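Local coordinates for glycosyl hydrolase family 2, TIM barrel domain protein (Faecalibacterium prausnitzii A2-165, PDB 6ED2) that probably hydrolyses beta-glucuronides as a gut bacterial beta-glucuronidase of glycosyl hydrolase family 2, with magnesium bound to the chain, at residues L526-Y536 with F568-V579. Numbering follows the deposited sequence.
Sequences LHGRPLIFTEY and FDHYDFVQGELV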
loop_
_atom_site.group_PDB
_atom_site.type_symbol
_atom_site.label_atom_id
_atom_site.label_comp_id
_atom_site.label_asym_id
_atom_site.label_seq_id
_atom_site.Cartn_x
_atom_site.Cartn_y
_atom_site.Cartn_z
ATOM N N LEU A 526 -13.363 27.155 33.653
ATOM C CA LEU A 526 -11.907 27.311 33.613
ATOM C C LEU A 526 -11.413 28.433 34.522
ATOM O O LEU A 526 -10.333 28.321 35.123
ATOM C CB LEU A 526 -11.441 27.578 32.178
ATOM C CG LEU A 526 -11.235 26.353 31.280
ATOM C CD1 LEU A 526 -11.185 26.772 29.840
ATOM C CD2 LEU A 526 -9.959 25.592 31.641
ATOM N N HIS A 527 -12.159 29.531 34.603
ATOM C CA HIS A 527 -11.836 30.667 35.475
ATOM C C HIS A 527 -10.402 31.152 35.251
ATOM O O HIS A 527 -9.578 31.209 36.168
ATOM C CB HIS A 527 -12.084 30.315 36.949
ATOM C CG HIS A 527 -13.426 29.690 37.196
ATOM N ND1 HIS A 527 -14.604 30.271 36.777
ATOM C CD2 HIS A 527 -13.774 28.532 37.808
ATOM C CE1 HIS A 527 -15.620 29.497 37.118
ATOM N NE2 HIS A 527 -15.143 28.427 37.731
ATOM N N GLY A 528 -10.113 31.504 34.004
ATOM C CA GLY A 528 -8.838 32.075 33.638
ATOM C C GLY A 528 -7.774 31.076 33.212
ATOM O O GLY A 528 -6.833 31.466 32.522
ATOM N N ARG A 529 -7.914 29.806 33.579
ATOM C CA ARG A 529 -6.886 28.801 33.313
ATOM C C ARG A 529 -6.734 28.533 31.811
ATOM O O ARG A 529 -7.732 28.468 31.087
ATOM C CB ARG A 529 -7.234 27.493 34.022
ATOM C CG ARG A 529 -7.033 27.520 35.539
ATOM C CD ARG A 529 -7.526 26.236 36.203
ATOM N NE ARG A 529 -8.961 26.002 36.013
ATOM C CZ ARG A 529 -9.547 24.812 36.152
ATOM N NH1 ARG A 529 -8.828 23.730 36.460
ATOM N NH2 ARG A 529 -10.852 24.690 35.971
ATOM N N PRO A 530 -5.502 28.350 31.317
ATOM C CA PRO A 530 -5.326 27.828 29.950
ATOM C C PRO A 530 -5.927 26.438 29.808
ATOM O O PRO A 530 -5.980 25.648 30.756
ATOM C CB PRO A 530 -3.802 27.788 29.762
ATOM C CG PRO A 530 -3.214 28.554 30.900
ATOM C CD PRO A 530 -4.222 28.545 32.016
ATOM N N LEU A 531 -6.418 26.160 28.612
ATOM C CA LEU A 531 -6.793 24.816 28.213
ATOM C C LEU A 531 -5.953 24.436 27.001
ATOM O O LEU A 531 -5.698 25.271 26.126
ATOM C CB LEU A 531 -8.294 24.732 27.891
ATOM C CG LEU A 531 -8.905 23.352 27.609
ATOM C CD1 LEU A 531 -10.368 23.271 28.151
ATOM C CD2 LEU A 531 -8.850 23.047 26.112
ATOM N N ILE A 532 -5.489 23.188 26.971
ATOM C CA ILE A 532 -4.815 22.651 25.803
ATOM C C ILE A 532 -5.472 21.335 25.435
ATOM O O ILE A 532 -6.146 20.691 26.249
ATOM C CB ILE A 532 -3.306 22.431 26.010
ATOM C CG1 ILE A 532 -3.049 21.226 26.910
ATOM C CG2 ILE A 532 -2.649 23.667 26.555
ATOM C CD1 ILE A 532 -1.571 20.874 26.966
ATOM N N PHE A 533 -5.264 20.939 24.187
ATOM C CA PHE A 533 -5.666 19.621 23.734
ATOM C C PHE A 533 -4.444 18.719 23.704
ATOM O O PHE A 533 -3.407 19.073 23.133
ATOM C CB PHE A 533 -6.362 19.705 22.377
ATOM C CG PHE A 533 -7.731 20.327 22.472
ATOM C CD1 PHE A 533 -8.851 19.536 22.656
ATOM C CD2 PHE A 533 -7.885 21.710 22.442
ATOM C CE1 PHE A 533 -10.107 20.114 22.787
ATOM C CE2 PHE A 533 -9.139 22.299 22.550
ATOM C CZ PHE A 533 -10.245 21.504 22.733
ATOM N N THR A 534 -4.547 17.587 24.374
ATOM C CA THR A 534 -3.455 16.638 24.416
ATOM C C THR A 534 -3.703 15.414 23.547
ATOM O O THR A 534 -2.768 14.635 23.331
ATOM C CB THR A 534 -3.189 16.202 25.868
ATOM O OG1 THR A 534 -4.440 16.025 26.543
ATOM C CG2 THR A 534 -2.365 17.262 26.589
ATOM N N GLU A 535 -4.928 15.210 23.061
ATOM C CA GLU A 535 -5.181 14.202 22.037
ATOM C C GLU A 535 -6.324 14.658 21.150
ATOM O O GLU A 535 -7.263 15.321 21.607
ATOM C CB GLU A 535 -5.534 12.824 22.613
ATOM C CG GLU A 535 -4.404 12.202 23.381
ATOM C CD GLU A 535 -4.656 10.782 23.742
ATOM O OE1 GLU A 535 -5.521 10.149 23.088
ATOM O OE2 GLU A 535 -3.970 10.302 24.674
ATOM N N TYR A 536 -6.234 14.256 19.885
ATOM C CA TYR A 536 -7.229 14.382 18.830
ATOM C C TYR A 536 -6.586 13.854 17.549
ATOM O O TYR A 536 -5.354 13.815 17.426
ATOM C CB TYR A 536 -7.718 15.822 18.660
ATOM C CG TYR A 536 -6.702 16.834 18.149
ATOM C CD1 TYR A 536 -6.775 17.307 16.838
ATOM C CD2 TYR A 536 -5.701 17.336 18.969
ATOM C CE1 TYR A 536 -5.878 18.240 16.358
ATOM C CE2 TYR A 536 -4.800 18.292 18.504
ATOM C CZ TYR A 536 -4.894 18.740 17.195
ATOM O OH TYR A 536 -4.008 19.686 16.705
ATOM N N PHE A 568 -10.690 24.961 17.908
ATOM C CA PHE A 568 -9.602 25.442 18.765
ATOM C C PHE A 568 -9.477 26.946 18.653
ATOM O O PHE A 568 -9.407 27.665 19.658
ATOM C CB PHE A 568 -8.236 24.840 18.375
ATOM C CG PHE A 568 -8.065 23.357 18.639
ATOM C CD1 PHE A 568 -9.095 22.571 19.131
ATOM C CD2 PHE A 568 -6.845 22.752 18.347
ATOM C CE1 PHE A 568 -8.912 21.221 19.355
ATOM C CE2 PHE A 568 -6.650 21.394 18.558
ATOM C CZ PHE A 568 -7.683 20.620 19.063
ATOM N N ASP A 569 -9.413 27.434 17.413
ATOM C CA ASP A 569 -9.072 28.823 17.153
ATOM C C ASP A 569 -10.179 29.771 17.591
ATOM O O ASP A 569 -9.928 30.968 17.755
ATOM C CB ASP A 569 -8.748 28.998 15.666
ATOM C CG ASP A 569 -7.427 28.306 15.268
ATOM O OD1 ASP A 569 -6.652 27.942 16.189
ATOM O OD2 ASP A 569 -7.158 28.140 14.044
ATOM N N HIS A 570 -11.382 29.251 17.809
ATOM C CA HIS A 570 -12.505 30.072 18.233
ATOM C C HIS A 570 -12.379 30.575 19.672
ATOM O O HIS A 570 -12.965 31.611 19.991
ATOM C CB HIS A 570 -13.799 29.273 18.080
ATOM C CG HIS A 570 -15.032 30.083 18.309
ATOM N ND1 HIS A 570 -15.416 31.107 17.471
ATOM C CD2 HIS A 570 -15.960 30.035 19.296
ATOM C CE1 HIS A 570 -16.534 31.647 17.924
ATOM N NE2 HIS A 570 -16.885 31.015 19.030
ATOM N N TYR A 571 -11.634 29.887 20.542
ATOM C CA TYR A 571 -11.671 30.133 21.986
ATOM C C TYR A 571 -10.336 30.687 22.470
ATOM O O TYR A 571 -9.296 30.042 22.300
ATOM C CB TYR A 571 -12.017 28.847 22.742
ATOM C CG TYR A 571 -13.393 28.317 22.422
ATOM C CD1 TYR A 571 -14.513 28.755 23.135
ATOM C CD2 TYR A 571 -13.587 27.395 21.392
ATOM C CE1 TYR A 571 -15.783 28.283 22.836
ATOM C CE2 TYR A 571 -14.858 26.911 21.086
ATOM C CZ TYR A 571 -15.951 27.360 21.813
ATOM O OH TYR A 571 -17.212 26.884 21.524
ATOM N N ASP A 572 -10.368 31.862 23.104
ATOM C CA ASP A 572 -9.141 32.524 23.535
ATOM C C ASP A 572 -8.396 31.724 24.601
ATOM O O ASP A 572 -7.186 31.906 24.771
ATOM C CB ASP A 572 -9.450 33.947 24.048
ATOM C CG ASP A 572 -9.966 33.972 25.519
ATOM O OD1 ASP A 572 -10.973 33.281 25.847
ATOM O OD2 ASP A 572 -9.359 34.693 26.359
ATOM N N PHE A 573 -9.087 30.837 25.313
ATOM C CA PHE A 573 -8.439 30.089 26.381
ATOM C C PHE A 573 -7.710 28.844 25.883
ATOM O O PHE A 573 -6.949 28.250 26.657
ATOM C CB PHE A 573 -9.454 29.703 27.464
ATOM C CG PHE A 573 -10.672 28.960 26.951
ATOM C CD1 PHE A 573 -10.612 27.604 26.644
ATOM C CD2 PHE A 573 -11.890 29.617 26.805
ATOM C CE1 PHE A 573 -11.726 26.915 26.198
ATOM C CE2 PHE A 573 -13.011 28.938 26.348
ATOM C CZ PHE A 573 -12.933 27.584 26.048
ATOM N N VAL A 574 -7.899 28.442 24.629
ATOM C CA VAL A 574 -7.165 27.295 24.091
ATOM C C VAL A 574 -5.752 27.767 23.789
ATOM O O VAL A 574 -5.538 28.605 22.909
ATOM C CB VAL A 574 -7.832 26.707 22.843
ATOM C CG1 VAL A 574 -6.944 25.611 22.259
ATOM C CG2 VAL A 574 -9.211 26.138 23.190
ATOM N N GLN A 575 -4.780 27.245 24.536
ATOM C CA GLN A 575 -3.416 27.748 24.441
ATOM C C GLN A 575 -2.428 26.688 23.980
ATOM O O GLN A 575 -1.213 26.907 24.059
ATOM C CB GLN A 575 -2.985 28.334 25.787
ATOM C CG GLN A 575 -3.724 29.611 26.134
ATOM C CD GLN A 575 -3.341 30.753 25.216
ATOM O OE1 GLN A 575 -2.160 30.972 24.962
ATOM N NE2 GLN A 575 -4.338 31.493 24.716
ATOM N N GLY A 576 -2.908 25.557 23.488
ATOM C CA GLY A 576 -2.002 24.545 23.002
ATOM C C GLY A 576 -2.724 23.428 22.286
ATOM O O GLY A 576 -3.858 23.090 22.646
ATOM N N GLU A 577 -2.076 22.854 21.268
ATOM C CA GLU A 577 -2.608 21.705 20.538
ATOM C C GLU A 577 -1.502 20.669 20.420
ATOM O O GLU A 577 -0.473 20.916 19.785
ATOM C CB GLU A 577 -3.134 22.108 19.155
ATOM C CG GLU A 577 -2.157 22.956 18.344
ATOM C CD GLU A 577 -2.824 23.647 17.165
ATOM O OE1 GLU A 577 -3.626 24.594 17.385
ATOM O OE2 GLU A 577 -2.548 23.237 16.016
ATOM N N LEU A 578 -1.699 19.525 21.047
ATOM C CA LEU A 578 -0.781 18.407 20.912
ATOM C C LEU A 578 -1.618 17.291 20.321
ATOM O O LEU A 578 -2.566 16.815 20.962
ATOM C CB LEU A 578 -0.149 18.009 22.246
ATOM C CG LEU A 578 0.541 19.119 23.038
ATOM C CD1 LEU A 578 1.167 18.530 24.290
ATOM C CD2 LEU A 578 1.584 19.869 22.242
ATOM N N VAL A 579 -1.303 16.914 19.083
ATOM C CA VAL A 579 -2.150 15.994 18.336
ATOM C C VAL A 579 -1.720 14.575 18.663
ATOM O O VAL A 579 -0.564 14.321 19.019
ATOM C CB VAL A 579 -2.088 16.303 16.820
ATOM C CG1 VAL A 579 -0.717 15.945 16.233
ATOM C CG2 VAL A 579 -3.214 15.600 16.058
#
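Phe533 and Phe568 lie in an offset stack, centroids 4.1 Å apart and planes 14° from parallel, at the apolar centre of a beta-alpha-beta unit of the TIM barrel. Phe533 comes from strand 531-535 and Phe568 from the last turn of helix 554-570, before strand 574-580, so the stack packs the helix end on the sheet. Phe568 CE1 sits over the middle of the Phe533 ring, and both Val574 methyls meet that ring's edge. The CE2-CZ edge of Phe568 points at a face of Tyr536, CE2 3.5 Å from Tyr536 CZ, in a T-shaped pair (planes at 77°). With CG between backbone N and carbonyl carbon (chi1 67°), the Tyr536 ring lies between Phe568 and Val579, whose CG2 is 3.8 Å from the ring centroid in a CH-pi contact. A leucine in place of Tyr536 has no flat ring, so the Phe568 edge and Val579 methyl would probably lose the faces they rest on, and His565 its hydroxyl partner. At the other end, Leu526 CD1 rests over the Phe573 ring, 3.4 Å from Phe573 CD1.

Between the aromatic cluster and this CH-pi pair the strands run nearly parallel: Leu531 and Phe533 each donate and accept, Leu531 N to Phe573 O at 2.9 Å, and Gly576 leaves room for Ile532 CG2, which a CB would hit. At the polar edge, Glu577 OE1 salt-bridges Arg618 and hydrogen-bonds Tyr315, and Gln575 OE1 hydrogen-bonds Arg306. The Gln575 amide also folds back on the preceding Tyr571-Val574 turn, NE2 donating to Asp572 O at 2.9 Å with that oxygen in the amide plane.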